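Local coordinates for protein putative cytosine/guanine deaminase (Unidentified, PDB 2PAJ) that catalyses the zinc-dependent hydrolytic deamination of 2-amino-4-hydroxypteridines such as isoxanthopterin to 2,4-dihydroxypteridines, releasing ammonium, at residues 11-17 with 58-64; 67-72 with 430-435; 79-85 with 117-123; 140-144 with 183-188; 158-164 with 210-214. All blocks are in the same frame, centred on the assembly; numbering follows the deposited sequence.

Contact 1: 11-17 with 58-64; sequences STLIRNA and ETIVDAT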
# COMPACT_ATOMS: atom_id res chain seq x y z
N SER A 11 3.99 27.65 1.12
CA SER A 11 2.99 27.53 2.18
C SER A 11 1.63 27.38 1.54
O SER A 11 1.35 27.95 0.49
CB SER A 11 2.99 28.76 3.08
OG SER A 11 2.17 28.53 4.21
N THR A 12 0.77 26.60 2.17
CA THR A 12 -0.54 26.40 1.60
C THR A 12 -1.61 26.31 2.66
O THR A 12 -1.37 25.81 3.76
CB THR A 12 -0.56 25.14 0.74
OG1 THR A 12 0.37 25.31 -0.34
CG2 THR A 12 -1.95 24.88 0.20
N LEU A 13 -2.80 26.82 2.35
CA LEU A 13 -3.88 26.78 3.30
C LEU A 13 -5.13 26.15 2.69
O LEU A 13 -5.72 26.67 1.75
CB LEU A 13 -4.20 28.20 3.79
CG LEU A 13 -5.14 28.36 4.99
CD1 LEU A 13 -4.42 27.96 6.25
CD2 LEU A 13 -5.60 29.81 5.09
N ILE A 14 -5.50 25.00 3.23
CA ILE A 14 -6.70 24.31 2.81
C ILE A 14 -7.74 24.92 3.74
O ILE A 14 -7.61 24.84 4.96
CB ILE A 14 -6.56 22.79 3.05
CG1 ILE A 14 -5.34 22.25 2.28
CG2 ILE A 14 -7.81 22.06 2.60
CD1 ILE A 14 -5.05 20.80 2.55
N ARG A 15 -8.75 25.56 3.16
CA ARG A 15 -9.76 26.21 3.98
C ARG A 15 -11.17 25.68 3.89
O ARG A 15 -11.60 25.15 2.86
CB ARG A 15 -9.83 27.70 3.66
CG ARG A 15 -8.53 28.39 3.32
CD ARG A 15 -8.82 29.86 3.04
NE ARG A 15 -9.39 30.53 4.21
CZ ARG A 15 -10.04 31.69 4.18
NH1 ARG A 15 -10.22 32.33 3.02
NH2 ARG A 15 -10.50 32.23 5.30
N ASN A 16 -11.88 25.86 5.00
CA ASN A 16 -13.29 25.52 5.12
C ASN A 16 -13.71 24.09 4.81
O ASN A 16 -14.62 23.87 4.03
CB ASN A 16 -14.07 26.51 4.25
CG ASN A 16 -15.51 26.59 4.62
OD1 ASN A 16 -15.85 26.76 5.79
ND2 ASN A 16 -16.38 26.48 3.62
N ALA A 17 -13.05 23.13 5.44
CA ALA A 17 -13.37 21.72 5.20
C ALA A 17 -14.67 21.34 5.94
O ALA A 17 -14.92 21.81 7.05
CB ALA A 17 -12.23 20.84 5.67
N GLU A 58 0.23 33.40 0.18
CA GLU A 58 0.12 31.98 0.47
C GLU A 58 -0.83 31.30 -0.51
O GLU A 58 -1.75 31.92 -1.04
CB GLU A 58 -0.38 31.80 1.90
CG GLU A 58 -0.42 30.38 2.37
CD GLU A 58 -0.96 30.27 3.78
OE1 GLU A 58 -2.14 30.63 3.98
OE2 GLU A 58 -0.19 29.85 4.68
N THR A 59 -0.60 30.01 -0.77
CA THR A 59 -1.47 29.29 -1.68
C THR A 59 -2.73 28.89 -0.93
O THR A 59 -2.66 28.44 0.22
CB THR A 59 -0.82 28.01 -2.21
OG1 THR A 59 0.31 28.35 -3.01
CG2 THR A 59 -1.81 27.20 -3.04
N ILE A 60 -3.87 29.07 -1.58
CA ILE A 60 -5.12 28.72 -0.94
C ILE A 60 -5.95 27.78 -1.76
O ILE A 60 -6.10 27.94 -2.97
CB ILE A 60 -5.95 29.98 -0.61
CG1 ILE A 60 -5.23 30.80 0.45
CG2 ILE A 60 -7.33 29.59 -0.11
CD1 ILE A 60 -5.96 32.03 0.86
N VAL A 61 -6.48 26.76 -1.09
CA VAL A 61 -7.33 25.78 -1.75
C VAL A 61 -8.64 25.73 -0.97
O VAL A 61 -8.65 25.40 0.22
CB VAL A 61 -6.64 24.38 -1.82
CG1 VAL A 61 -5.96 24.07 -0.52
CG2 VAL A 61 -7.66 23.30 -2.13
N ASP A 62 -9.72 26.11 -1.64
CA ASP A 62 -11.06 26.14 -1.05
C ASP A 62 -11.68 24.75 -0.96
O ASP A 62 -12.15 24.18 -1.95
CB ASP A 62 -11.96 27.06 -1.89
CG ASP A 62 -13.33 27.24 -1.28
OD1 ASP A 62 -13.40 27.46 -0.06
OD2 ASP A 62 -14.34 27.18 -2.03
N ALA A 63 -11.67 24.20 0.25
CA ALA A 63 -12.21 22.87 0.48
C ALA A 63 -13.62 22.95 1.02
O ALA A 63 -14.03 22.12 1.82
CB ALA A 63 -11.32 22.11 1.46
N THR A 64 -14.35 23.96 0.57
CA THR A 64 -15.72 24.12 1.00
C THR A 64 -16.54 22.93 0.54
O THR A 64 -16.51 22.55 -0.64
CB THR A 64 -16.33 25.40 0.44
OG1 THR A 64 -15.55 26.52 0.86
CG2 THR A 64 -17.75 25.57 0.93
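Ile14 and Val61 form the tight part of this parallel strand pair: their side chains lie alongside each other and point the same way, with Ile14 CG1 3.4 Å from Val61 CG1. Ile14 CG2 meets Ala63 CB at 3.7 Å, and Ile68, Met444 and Phe447 add to the packing on this face. The axes of the two short strands run 18° apart, and backbone bonds alternate along the ladder, as in Val61 N to Leu13 O (2.9 Å). On the face of Leu13, Arg15, Ile60 and Asp62, Leu13 is buried but Ile60 and Asp62 are exposed. With CG anti to the backbone N (chi1 -175°), Glu58 reaches across, its OE2 accepting from Ser11 OG on the anti lone pair (2.7 Å) and forming a salt bridge with Arg40. Asn16 ND2 meets Thr64 OG1 near its own amide plane (2.9 Å). The mixed four-stranded sheet, with 59-62 at one edge within this chain, is consistent with the small beta-sandwich domain of ATZ/TRZ-family amidohydrolases.

Contact 2: 67-72 with 430-435; sequences VIYPAW and PAIGPV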
# COMPACT_ATOMS: atom_id res chain seq x y z
N VAL A 67 -14.49 16.90 2.21
CA VAL A 67 -14.08 16.10 3.36
C VAL A 67 -12.59 15.81 3.22
O VAL A 67 -12.08 15.53 2.13
CB VAL A 67 -14.89 14.77 3.40
CG1 VAL A 67 -14.49 13.94 4.60
CG2 VAL A 67 -16.37 15.08 3.46
N ILE A 68 -11.89 15.89 4.35
CA ILE A 68 -10.45 15.65 4.37
C ILE A 68 -10.17 14.36 5.13
O ILE A 68 -10.76 14.09 6.17
CB ILE A 68 -9.70 16.85 5.01
CG1 ILE A 68 -9.82 18.07 4.09
CG2 ILE A 68 -8.24 16.51 5.22
CD1 ILE A 68 -9.16 19.31 4.62
N TYR A 69 -9.26 13.57 4.57
CA TYR A 69 -8.83 12.28 5.10
C TYR A 69 -7.31 12.26 4.94
O TYR A 69 -6.75 13.04 4.17
CB TYR A 69 -9.35 11.14 4.20
CG TYR A 69 -10.69 10.49 4.50
CD1 TYR A 69 -11.81 11.24 4.86
CD2 TYR A 69 -10.85 9.10 4.33
CE1 TYR A 69 -13.06 10.64 5.04
CE2 TYR A 69 -12.08 8.49 4.51
CZ TYR A 69 -13.18 9.26 4.86
OH TYR A 69 -14.41 8.66 5.01
N PRO A 70 -6.61 11.39 5.68
CA PRO A 70 -5.17 11.39 5.46
C PRO A 70 -5.05 10.47 4.24
O PRO A 70 -5.87 9.56 4.07
CB PRO A 70 -4.62 10.77 6.75
CG PRO A 70 -5.71 9.92 7.22
CD PRO A 70 -6.94 10.75 6.96
N ALA A 71 -4.10 10.71 3.34
CA ALA A 71 -3.95 9.87 2.15
C ALA A 71 -3.80 8.39 2.55
O ALA A 71 -3.28 8.08 3.62
CB ALA A 71 -2.75 10.33 1.33
N TRP A 72 -4.26 7.47 1.71
CA TRP A 72 -4.17 6.05 2.04
C TRP A 72 -2.75 5.50 1.98
O TRP A 72 -1.88 6.01 1.28
CB TRP A 72 -5.03 5.20 1.09
CG TRP A 72 -6.47 5.56 1.03
CD1 TRP A 72 -7.13 6.14 -0.02
CD2 TRP A 72 -7.43 5.43 2.08
NE1 TRP A 72 -8.43 6.39 0.32
CE2 TRP A 72 -8.65 5.97 1.61
CE3 TRP A 72 -7.37 4.93 3.39
CZ2 TRP A 72 -9.81 6.01 2.39
CZ3 TRP A 72 -8.52 4.97 4.17
CH2 TRP A 72 -9.72 5.51 3.67
N PRO A 430 -21.57 13.51 5.92
CA PRO A 430 -20.84 13.45 4.65
C PRO A 430 -19.39 12.99 4.77
O PRO A 430 -18.76 12.63 3.79
CB PRO A 430 -20.97 14.87 4.11
CG PRO A 430 -21.02 15.68 5.33
CD PRO A 430 -21.94 14.90 6.23
N ALA A 431 -18.88 12.99 5.99
CA ALA A 431 -17.51 12.57 6.23
C ALA A 431 -17.37 11.06 5.98
O ALA A 431 -16.31 10.57 5.58
CB ALA A 431 -17.13 12.89 7.64
N ILE A 432 -18.46 10.36 6.21
CA ILE A 432 -18.52 8.92 6.07
C ILE A 432 -18.53 8.39 4.62
O ILE A 432 -18.19 7.24 4.38
CB ILE A 432 -19.76 8.43 6.88
CG1 ILE A 432 -19.26 7.81 8.17
CG2 ILE A 432 -20.64 7.50 6.06
CD1 ILE A 432 -20.32 7.70 9.25
N GLY A 433 -18.88 9.27 3.68
CA GLY A 433 -18.99 8.92 2.27
C GLY A 433 -17.88 8.17 1.54
O GLY A 433 -18.16 7.18 0.85
N PRO A 434 -16.63 8.63 1.63
CA PRO A 434 -15.51 7.97 0.95
C PRO A 434 -15.37 6.47 1.24
O PRO A 434 -14.87 5.72 0.42
CB PRO A 434 -14.30 8.77 1.44
CG PRO A 434 -14.86 10.13 1.61
CD PRO A 434 -16.19 9.88 2.27
N VAL A 435 -15.81 6.05 2.42
CA VAL A 435 -15.72 4.66 2.83
C VAL A 435 -17.02 3.87 2.72
O VAL A 435 -17.00 2.66 2.48
CB VAL A 435 -15.29 4.56 4.29
CG1 VAL A 435 -15.37 3.13 4.76
CG2 VAL A 435 -13.92 5.15 4.45
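Tyr69 OH donates a hydrogen bond to Ala431 O (2.8 Å), arriving in the carbonyl plane with a C=O...donor angle of 159°. The phenol ring is met at its edge by Val435 CG2, 3.8 Å from Tyr69 CE2, while Pro434 approaches obliquely and brings its CB to 3.6 Å from Tyr69 CZ. The same methyl of Val435 lies at the edge of the indole, 4.3 Å from Trp72 CH2. Val67 holds CG1 anti to the backbone N (chi1 -179°) and CG2 beside it, which sends the methyls to different residues: CG2 touches Pro430 O (3.4 Å) and CG1 touches Ala431 CA (3.7 Å). One step outward, Tyr417 packs edge-to-face with Tyr69 and pairs by backbone with Val67, placing strand 414-418 next to 67-73. Val435 is backed by Val350 and Trp354 of helix 346-359. The contact seats the short helix 433-436 against one side of strand 67-73, which leads to zinc ligands His76 and His78, the HxH motif after the first barrel strand in amidohydrolases.

Contact 3: 79-85 with 117-123; sequences LFQSLLK and LAARIGL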
# COMPACT_ATOMS: atom_id res chain seq x y z
N LEU A 79 1.85 -5.08 -8.48
CA LEU A 79 1.67 -4.22 -9.66
C LEU A 79 1.83 -4.81 -11.06
O LEU A 79 1.25 -4.28 -12.00
CB LEU A 79 2.57 -2.97 -9.56
CG LEU A 79 2.11 -1.66 -8.88
CD1 LEU A 79 0.64 -1.42 -9.14
CD2 LEU A 79 2.38 -1.73 -7.40
N PHE A 80 2.60 -5.88 -11.23
CA PHE A 80 2.75 -6.40 -12.58
C PHE A 80 1.43 -6.98 -13.04
O PHE A 80 1.10 -6.95 -14.23
CB PHE A 80 3.89 -7.44 -12.65
CG PHE A 80 3.52 -8.81 -12.14
CD1 PHE A 80 3.02 -9.78 -13.00
CD2 PHE A 80 3.76 -9.15 -10.81
CE1 PHE A 80 2.77 -11.07 -12.57
CE2 PHE A 80 3.51 -10.44 -10.36
CZ PHE A 80 3.01 -11.41 -11.24
N GLN A 81 0.66 -7.48 -12.07
CA GLN A 81 -0.65 -8.07 -12.32
C GLN A 81 -1.67 -7.09 -12.88
O GLN A 81 -2.75 -7.48 -13.29
CB GLN A 81 -1.17 -8.69 -11.02
CG GLN A 81 -0.64 -10.08 -10.80
CD GLN A 81 -0.70 -10.50 -9.36
OE1 GLN A 81 -1.71 -10.32 -8.68
NE2 GLN A 81 0.39 -11.09 -8.88
N SER A 82 -1.32 -5.81 -12.89
CA SER A 82 -2.22 -4.79 -13.41
C SER A 82 -2.51 -4.97 -14.89
O SER A 82 -3.35 -4.27 -15.46
CB SER A 82 -1.65 -3.41 -13.13
OG SER A 82 -1.65 -3.15 -11.74
N LEU A 83 -1.80 -5.90 -15.52
CA LEU A 83 -2.01 -6.19 -16.93
C LEU A 83 -2.48 -7.62 -17.05
O LEU A 83 -2.55 -8.17 -18.14
CB LEU A 83 -0.72 -6.00 -17.74
CG LEU A 83 -0.26 -4.58 -18.08
CD1 LEU A 83 1.07 -4.68 -18.80
CD2 LEU A 83 -1.28 -3.86 -18.96
N LEU A 84 -2.80 -8.20 -15.90
CA LEU A 84 -3.28 -9.58 -15.80
C LEU A 84 -4.56 -9.58 -14.96
O LEU A 84 -4.88 -10.58 -14.31
CB LEU A 84 -2.23 -10.46 -15.13
CG LEU A 84 -0.80 -10.48 -15.70
CD1 LEU A 84 0.11 -11.24 -14.76
CD2 LEU A 84 -0.80 -11.11 -17.09
N LYS A 85 -5.27 -8.45 -14.98
CA LYS A 85 -6.51 -8.26 -14.24
C LYS A 85 -7.45 -9.47 -14.31
O LYS A 85 -7.82 -10.05 -13.27
CB LYS A 85 -7.24 -7.02 -14.75
CG LYS A 85 -6.52 -5.70 -14.46
CD LYS A 85 -7.46 -4.71 -13.80
CE LYS A 85 -6.72 -3.57 -13.12
NZ LYS A 85 -6.35 -2.49 -14.04
N LEU A 117 4.37 -0.46 -17.92
CA LEU A 117 2.98 -0.11 -18.15
C LEU A 117 2.08 -0.59 -17.02
O LEU A 117 1.26 0.16 -16.51
CB LEU A 117 2.50 -0.72 -19.46
CG LEU A 117 1.10 -0.31 -19.92
CD1 LEU A 117 1.09 1.16 -20.36
CD2 LEU A 117 0.67 -1.22 -21.05
N ALA A 118 2.25 -1.85 -16.63
CA ALA A 118 1.46 -2.44 -15.56
C ALA A 118 1.61 -1.63 -14.27
O ALA A 118 0.63 -1.37 -13.56
CB ALA A 118 1.88 -3.88 -15.32
N ALA A 119 2.84 -1.25 -13.97
CA ALA A 119 3.16 -0.49 -12.78
C ALA A 119 2.51 0.87 -12.86
O ALA A 119 1.90 1.32 -11.89
CB ALA A 119 4.67 -0.33 -12.65
N ARG A 120 2.64 1.52 -14.01
CA ARG A 120 2.04 2.83 -14.17
C ARG A 120 0.53 2.75 -13.94
O ARG A 120 -0.02 3.49 -13.14
CB ARG A 120 2.36 3.41 -15.55
CG ARG A 120 1.98 4.88 -15.71
CD ARG A 120 2.72 5.50 -16.88
NE ARG A 120 2.26 6.85 -17.22
CZ ARG A 120 2.32 7.90 -16.41
NH1 ARG A 120 2.84 7.77 -15.20
NH2 ARG A 120 1.87 9.08 -16.81
N ILE A 121 -0.12 1.84 -14.65
CA ILE A 121 -1.56 1.65 -14.52
C ILE A 121 -2.01 1.51 -13.06
O ILE A 121 -2.77 2.32 -12.55
CB ILE A 121 -2.03 0.41 -15.29
CG1 ILE A 121 -1.95 0.68 -16.80
CG2 ILE A 121 -3.45 0.07 -14.89
CD1 ILE A 121 -2.05 -0.58 -17.68
N GLY A 122 -1.54 0.47 -12.39
CA GLY A 122 -1.93 0.24 -11.00
C GLY A 122 -1.59 1.38 -10.07
O GLY A 122 -2.29 1.62 -9.08
N LEU A 123 -0.50 2.07 -10.37
CA LEU A 123 -0.04 3.19 -9.56
C LEU A 123 -1.01 4.36 -9.77
O LEU A 123 -1.41 5.03 -8.82
CB LEU A 123 1.37 3.57 -9.99
CG LEU A 123 2.50 3.76 -8.97
CD1 LEU A 123 2.51 2.62 -7.97
CD2 LEU A 123 3.82 3.85 -9.73
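Leu83 supplies much of the apolar contact, laying its CG 3.6 Å from Ala118 CB and its CD2 3.6 Å from Ile121 CD1. It crosses both Ile121 and Leu117 at about a right angle, and Leu117 CD2 comes within 3.9 Å of Leu83 CD2. At the other end of the 3-10 segment, Leu79 CD1 lies 3.6 Å from Gly122 CA, a close approach that the bare alpha carbon allows. The segment follows the first strand of the amidohydrolase (beta/alpha)8 barrel and its zinc ligands His76 and His78, and packs on helix 112-127. Gln81, a probable substrate-binding residue, and Phe80 both point away from this helix; the Phe80 side chain is about 9 Å from the bound zinc ion. No hydrogen bond crosses between the two segments; Ser82 OG, for instance, lies 3.5 Å from Gly122 CA. Charge enters at the margin: Lys85, bent at chi2 and chi4, passes Ile121 CG2 with its NZ at 4.0 Å and forms a salt bridge with Glu125, one helical turn beyond Ile121.

Contact 4: 140-144 with 183-188; sequences VYYPG and TALRPE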
# COMPACT_ATOMS: atom_id res chain seq x y z
N VAL A 140 8.97 -10.27 -9.62
CA VAL A 140 9.46 -10.61 -10.94
C VAL A 140 10.97 -10.33 -10.91
O VAL A 140 11.43 -9.18 -10.98
CB VAL A 140 8.74 -9.83 -12.07
CG1 VAL A 140 7.34 -9.45 -11.61
CG2 VAL A 140 9.53 -8.63 -12.52
N TYR A 141 11.72 -11.41 -10.71
CA TYR A 141 13.18 -11.40 -10.65
C TYR A 141 13.59 -12.80 -11.10
O TYR A 141 12.90 -13.79 -10.82
CB TYR A 141 13.65 -11.18 -9.21
CG TYR A 141 13.30 -9.81 -8.66
CD1 TYR A 141 13.89 -8.66 -9.17
CD2 TYR A 141 12.37 -9.68 -7.61
CE1 TYR A 141 13.58 -7.41 -8.67
CE2 TYR A 141 12.05 -8.43 -7.09
CZ TYR A 141 12.65 -7.31 -7.64
OH TYR A 141 12.32 -6.06 -7.18
N TYR A 142 14.71 -12.89 -11.80
CA TYR A 142 15.21 -14.18 -12.28
C TYR A 142 16.59 -13.96 -12.89
O TYR A 142 16.86 -12.89 -13.43
CB TYR A 142 14.27 -14.76 -13.33
CG TYR A 142 14.05 -13.87 -14.54
CD1 TYR A 142 14.85 -13.99 -15.68
CD2 TYR A 142 13.00 -12.94 -14.56
CE1 TYR A 142 14.61 -13.23 -16.81
CE2 TYR A 142 12.75 -12.17 -15.68
CZ TYR A 142 13.56 -12.32 -16.81
OH TYR A 142 13.28 -11.60 -17.95
N PRO A 143 17.47 -14.96 -12.78
CA PRO A 143 18.82 -14.85 -13.32
C PRO A 143 18.85 -14.29 -14.75
O PRO A 143 18.16 -14.78 -15.63
CB PRO A 143 19.33 -16.28 -13.24
CG PRO A 143 18.67 -16.78 -12.00
CD PRO A 143 17.26 -16.29 -12.17
N GLY A 144 19.65 -13.24 -14.95
CA GLY A 144 19.77 -12.66 -16.27
C GLY A 144 18.66 -11.76 -16.76
O GLY A 144 18.63 -11.42 -17.95
N THR A 183 13.41 -19.18 -18.64
CA THR A 183 14.28 -18.16 -18.04
C THR A 183 13.59 -17.42 -16.89
O THR A 183 14.05 -17.44 -15.76
CB THR A 183 14.69 -17.07 -19.09
OG1 THR A 183 15.12 -17.69 -20.31
CG2 THR A 183 15.82 -16.19 -18.56
N ALA A 184 12.48 -16.76 -17.21
CA ALA A 184 11.73 -15.96 -16.25
C ALA A 184 11.25 -16.59 -14.94
O ALA A 184 11.21 -15.90 -13.91
CB ALA A 184 10.54 -15.33 -16.96
N LEU A 185 10.89 -17.86 -14.94
CA LEU A 185 10.40 -18.49 -13.71
C LEU A 185 11.41 -19.25 -12.86
O LEU A 185 11.03 -19.91 -11.90
CB LEU A 185 9.23 -19.43 -14.03
CG LEU A 185 7.94 -18.82 -14.60
CD1 LEU A 185 7.57 -17.60 -13.75
CD2 LEU A 185 8.11 -18.43 -16.08
N ARG A 186 12.70 -19.16 -13.21
CA ARG A 186 13.73 -19.86 -12.44
C ARG A 186 14.14 -19.11 -11.19
O ARG A 186 14.35 -17.90 -11.22
CB ARG A 186 14.98 -20.09 -13.29
CG ARG A 186 15.04 -21.45 -13.95
CD ARG A 186 16.17 -21.50 -14.94
NE ARG A 186 15.89 -22.42 -16.03
CZ ARG A 186 16.45 -22.33 -17.23
NH1 ARG A 186 17.32 -21.36 -17.47
NH2 ARG A 186 16.14 -23.22 -18.17
N PRO A 187 14.28 -19.84 -10.08
CA PRO A 187 14.67 -19.19 -8.83
C PRO A 187 16.05 -18.54 -8.87
O PRO A 187 16.85 -18.77 -9.78
CB PRO A 187 14.57 -20.33 -7.80
CG PRO A 187 14.81 -21.56 -8.61
CD PRO A 187 14.07 -21.29 -9.89
N GLU A 188 16.31 -17.69 -7.89
CA GLU A 188 17.59 -17.02 -7.79
C GLU A 188 18.34 -17.72 -6.67
O GLU A 188 17.74 -18.18 -5.70
CB GLU A 188 17.42 -15.56 -7.41
CG GLU A 188 16.88 -14.67 -8.48
CD GLU A 188 16.73 -13.25 -7.97
OE1 GLU A 188 15.96 -13.06 -7.01
OE2 GLU A 188 17.39 -12.34 -8.53
O HOH W 1 16.97 -17.35 -15.12
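Tyr142 turns one ring face onto the backbone of Ala184, whose CA stands 3.6 Å from the ring centroid and 12° off the normal, a well-centred CH-pi contact. Tyr142 CG sits between its own backbone N and carbonyl carbon (chi1 58°), which brings the ring across to the 3-10 turn. Thr183 crosses the ring obliquely, CG2 reaching Tyr142 CE1 at 3.6 Å, while Ala184 CB lies 4.1 Å from Tyr142 CE2. Pro143 directs its CD toward Arg186 O and Pro187 O. Extended beyond CG, Glu188 runs back toward the other loop until OE1 lies 3.7 Å from Tyr141 CB; Arg168 forms a salt bridge with this carboxylate and a cation-pi contact with the Tyr141 ring, whose hydroxyl is bonded to Ser150. These loops follow successive barrel strands, 131-136 and 163-168. No direct hydrogen bond joins them: a water donates to Pro143 O (2.9 Å) and Thr183 O (3.0 Å), consistent with a contact held mainly by ring-backbone packing and a water bridge.

Contact 5: 158-164 with 210-214; sequences EKLGLRF and RAMRR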
# COMPACT_ATOMS: atom_id res chain seq x y z
N GLU A 158 7.87 7.88 -8.44
CA GLU A 158 8.31 9.25 -8.33
C GLU A 158 7.81 10.16 -9.43
O GLU A 158 7.66 11.36 -9.22
CB GLU A 158 9.82 9.27 -8.28
CG GLU A 158 10.37 10.66 -8.26
CD GLU A 158 11.75 10.70 -8.85
OE1 GLU A 158 12.74 10.53 -8.08
OE2 GLU A 158 11.83 10.87 -10.09
N LYS A 159 7.56 9.62 -10.62
CA LYS A 159 7.05 10.44 -11.70
C LYS A 159 5.68 10.95 -11.26
O LYS A 159 5.26 12.04 -11.63
CB LYS A 159 6.93 9.64 -13.00
CG LYS A 159 8.29 9.41 -13.66
CD LYS A 159 8.29 8.31 -14.71
CE LYS A 159 7.56 8.73 -15.97
NZ LYS A 159 7.96 7.86 -17.12
N LEU A 160 5.02 10.16 -10.43
CA LEU A 160 3.70 10.49 -9.92
C LEU A 160 3.75 11.24 -8.60
O LEU A 160 2.74 11.76 -8.14
CB LEU A 160 2.88 9.21 -9.75
CG LEU A 160 2.61 8.44 -11.04
CD1 LEU A 160 1.86 7.15 -10.73
CD2 LEU A 160 1.81 9.29 -12.00
N GLY A 161 4.94 11.31 -8.01
CA GLY A 161 5.15 12.02 -6.76
C GLY A 161 4.75 11.26 -5.51
O GLY A 161 4.60 11.86 -4.44
N LEU A 162 4.61 9.95 -5.64
CA LEU A 162 4.20 9.08 -4.53
C LEU A 162 5.35 8.46 -3.75
O LEU A 162 6.43 8.24 -4.28
CB LEU A 162 3.33 7.93 -5.08
CG LEU A 162 2.32 8.20 -6.19
CD1 LEU A 162 1.68 6.90 -6.62
CD2 LEU A 162 1.27 9.19 -5.71
N ARG A 163 5.10 8.16 -2.47
CA ARG A 163 6.11 7.51 -1.65
C ARG A 163 5.99 6.05 -2.06
O ARG A 163 4.88 5.54 -2.15
CB ARG A 163 5.78 7.58 -0.16
CG ARG A 163 5.65 8.94 0.46
CD ARG A 163 5.25 8.75 1.92
NE ARG A 163 4.98 10.01 2.59
CZ ARG A 163 5.93 10.86 2.96
NH1 ARG A 163 7.19 10.56 2.71
NH2 ARG A 163 5.60 12.00 3.55
N PHE A 164 7.12 5.39 -2.28
CA PHE A 164 7.09 3.99 -2.68
C PHE A 164 7.85 3.10 -1.71
O PHE A 164 8.89 3.48 -1.20
CB PHE A 164 7.66 3.84 -4.08
CG PHE A 164 7.47 2.47 -4.66
CD1 PHE A 164 6.18 2.01 -4.97
CD2 PHE A 164 8.55 1.64 -4.90
CE1 PHE A 164 5.99 0.73 -5.49
CE2 PHE A 164 8.38 0.36 -5.42
CZ PHE A 164 7.09 -0.10 -5.72
N ARG A 210 9.71 9.44 7.32
CA ARG A 210 8.95 10.12 6.29
C ARG A 210 9.74 10.03 4.99
O ARG A 210 9.80 10.96 4.19
CB ARG A 210 8.66 11.57 6.67
CG ARG A 210 9.86 12.41 7.04
CD ARG A 210 9.45 13.47 8.03
NE ARG A 210 8.53 14.44 7.46
CZ ARG A 210 7.62 15.12 8.16
NH1 ARG A 210 7.49 14.92 9.47
NH2 ARG A 210 6.86 16.04 7.56
N ALA A 211 10.35 8.87 4.80
CA ALA A 211 11.14 8.59 3.62
C ALA A 211 10.22 8.49 2.39
O ALA A 211 9.09 8.05 2.50
CB ALA A 211 11.91 7.29 3.82
N MET A 212 10.72 8.93 1.24
CA MET A 212 9.95 8.85 0.01
C MET A 212 10.29 7.54 -0.70
O MET A 212 9.69 7.19 -1.71
CB MET A 212 10.26 10.03 -0.91
CG MET A 212 9.69 11.36 -0.42
SD MET A 212 7.91 11.34 -0.14
CE MET A 212 7.30 11.25 -1.82
N ARG A 213 11.28 6.84 -0.14
CA ARG A 213 11.72 5.56 -0.68
C ARG A 213 12.10 4.59 0.43
O ARG A 213 12.74 4.95 1.40
CB ARG A 213 12.90 5.75 -1.62
CG ARG A 213 12.45 6.16 -2.98
CD ARG A 213 13.58 6.64 -3.83
NE ARG A 213 13.11 6.86 -5.19
CZ ARG A 213 13.87 7.20 -6.21
NH1 ARG A 213 15.18 7.38 -6.03
NH2 ARG A 213 13.34 7.33 -7.42
N ARG A 214 11.69 3.34 0.25
CA ARG A 214 11.95 2.30 1.22
C ARG A 214 12.15 0.95 0.56
O ARG A 214 11.68 0.71 -0.55
CB ARG A 214 10.80 2.19 2.20
CG ARG A 214 10.79 3.27 3.22
CD ARG A 214 10.76 2.67 4.59
NE ARG A 214 11.47 3.50 5.54
CZ ARG A 214 11.47 3.30 6.84
NH1 ARG A 214 10.79 2.28 7.35
NH2 ARG A 214 12.15 4.12 7.64
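The Arg163 guanidinium carries Arg210 O and Ala211 O at its edge, near its plane, and Met212 SD obliquely; the Arg213 guanidinium is approached obliquely by Glu158 OE1, and the Phe164 ring meets Phe154 edge-to-face. These groups flank the start of two neighbouring parallel strands, 163-168 and 213-217, of the amidohydrolase (beta/alpha)8 barrel. Arg163 NH1 donates to Ala211 O (3.2 Å) from above that carbonyl plane, 72° out of it, and makes a weak bond to Arg210 O (3.0 Å). An extended chain from CG to NE carries the group to these carbonyls, and Asp413 forms a salt bridge with its NH2. The charged groups of Glu158 and Arg213 are nearly parallel (12°) but offset, with Glu158 OE1, 3.3 Å from Arg213 NH2, well out of the guanidinium plane: a salt bridge without a directed N-H. Between the strands Phe164 N donates to Met212 O (3.2 Å), while Arg214 N reaches Phe164 O in a weaker, bent bond. The helix before strand 163-168 ends in a Schellman motif, with Gly161 at positive phi as its C-prime residue. Bent at chi2 and chi3, Met212 crosses Arg163 at about a right angle and sets its SD 3.4 Å from Arg163 CG.

Overall arrangement
From the N terminus, contact 1 comes first, closing a 40-residue, helix-free loop within the small sheet before contact 2 opens. The two touch where Ile68 packs on Ile14 and Ala17, joining that sheet to the start of strand 67-73, which runs on toward the barrel. Contact 2 closes a loop of 357 residues, and contacts 3, 4 and 5 are all nested inside it. Contact 3 closes before contact 4 begins and touches it through Phe80 and Val140. Contacts 4 and 5 cross, their segments alternating along the chain: one joins loops beyond strands 131-136 and 163-168, the other the starts of strands 163-168 and 213-217. Leu123 packs on Leu160 and Leu162, connecting contacts 3 and 5.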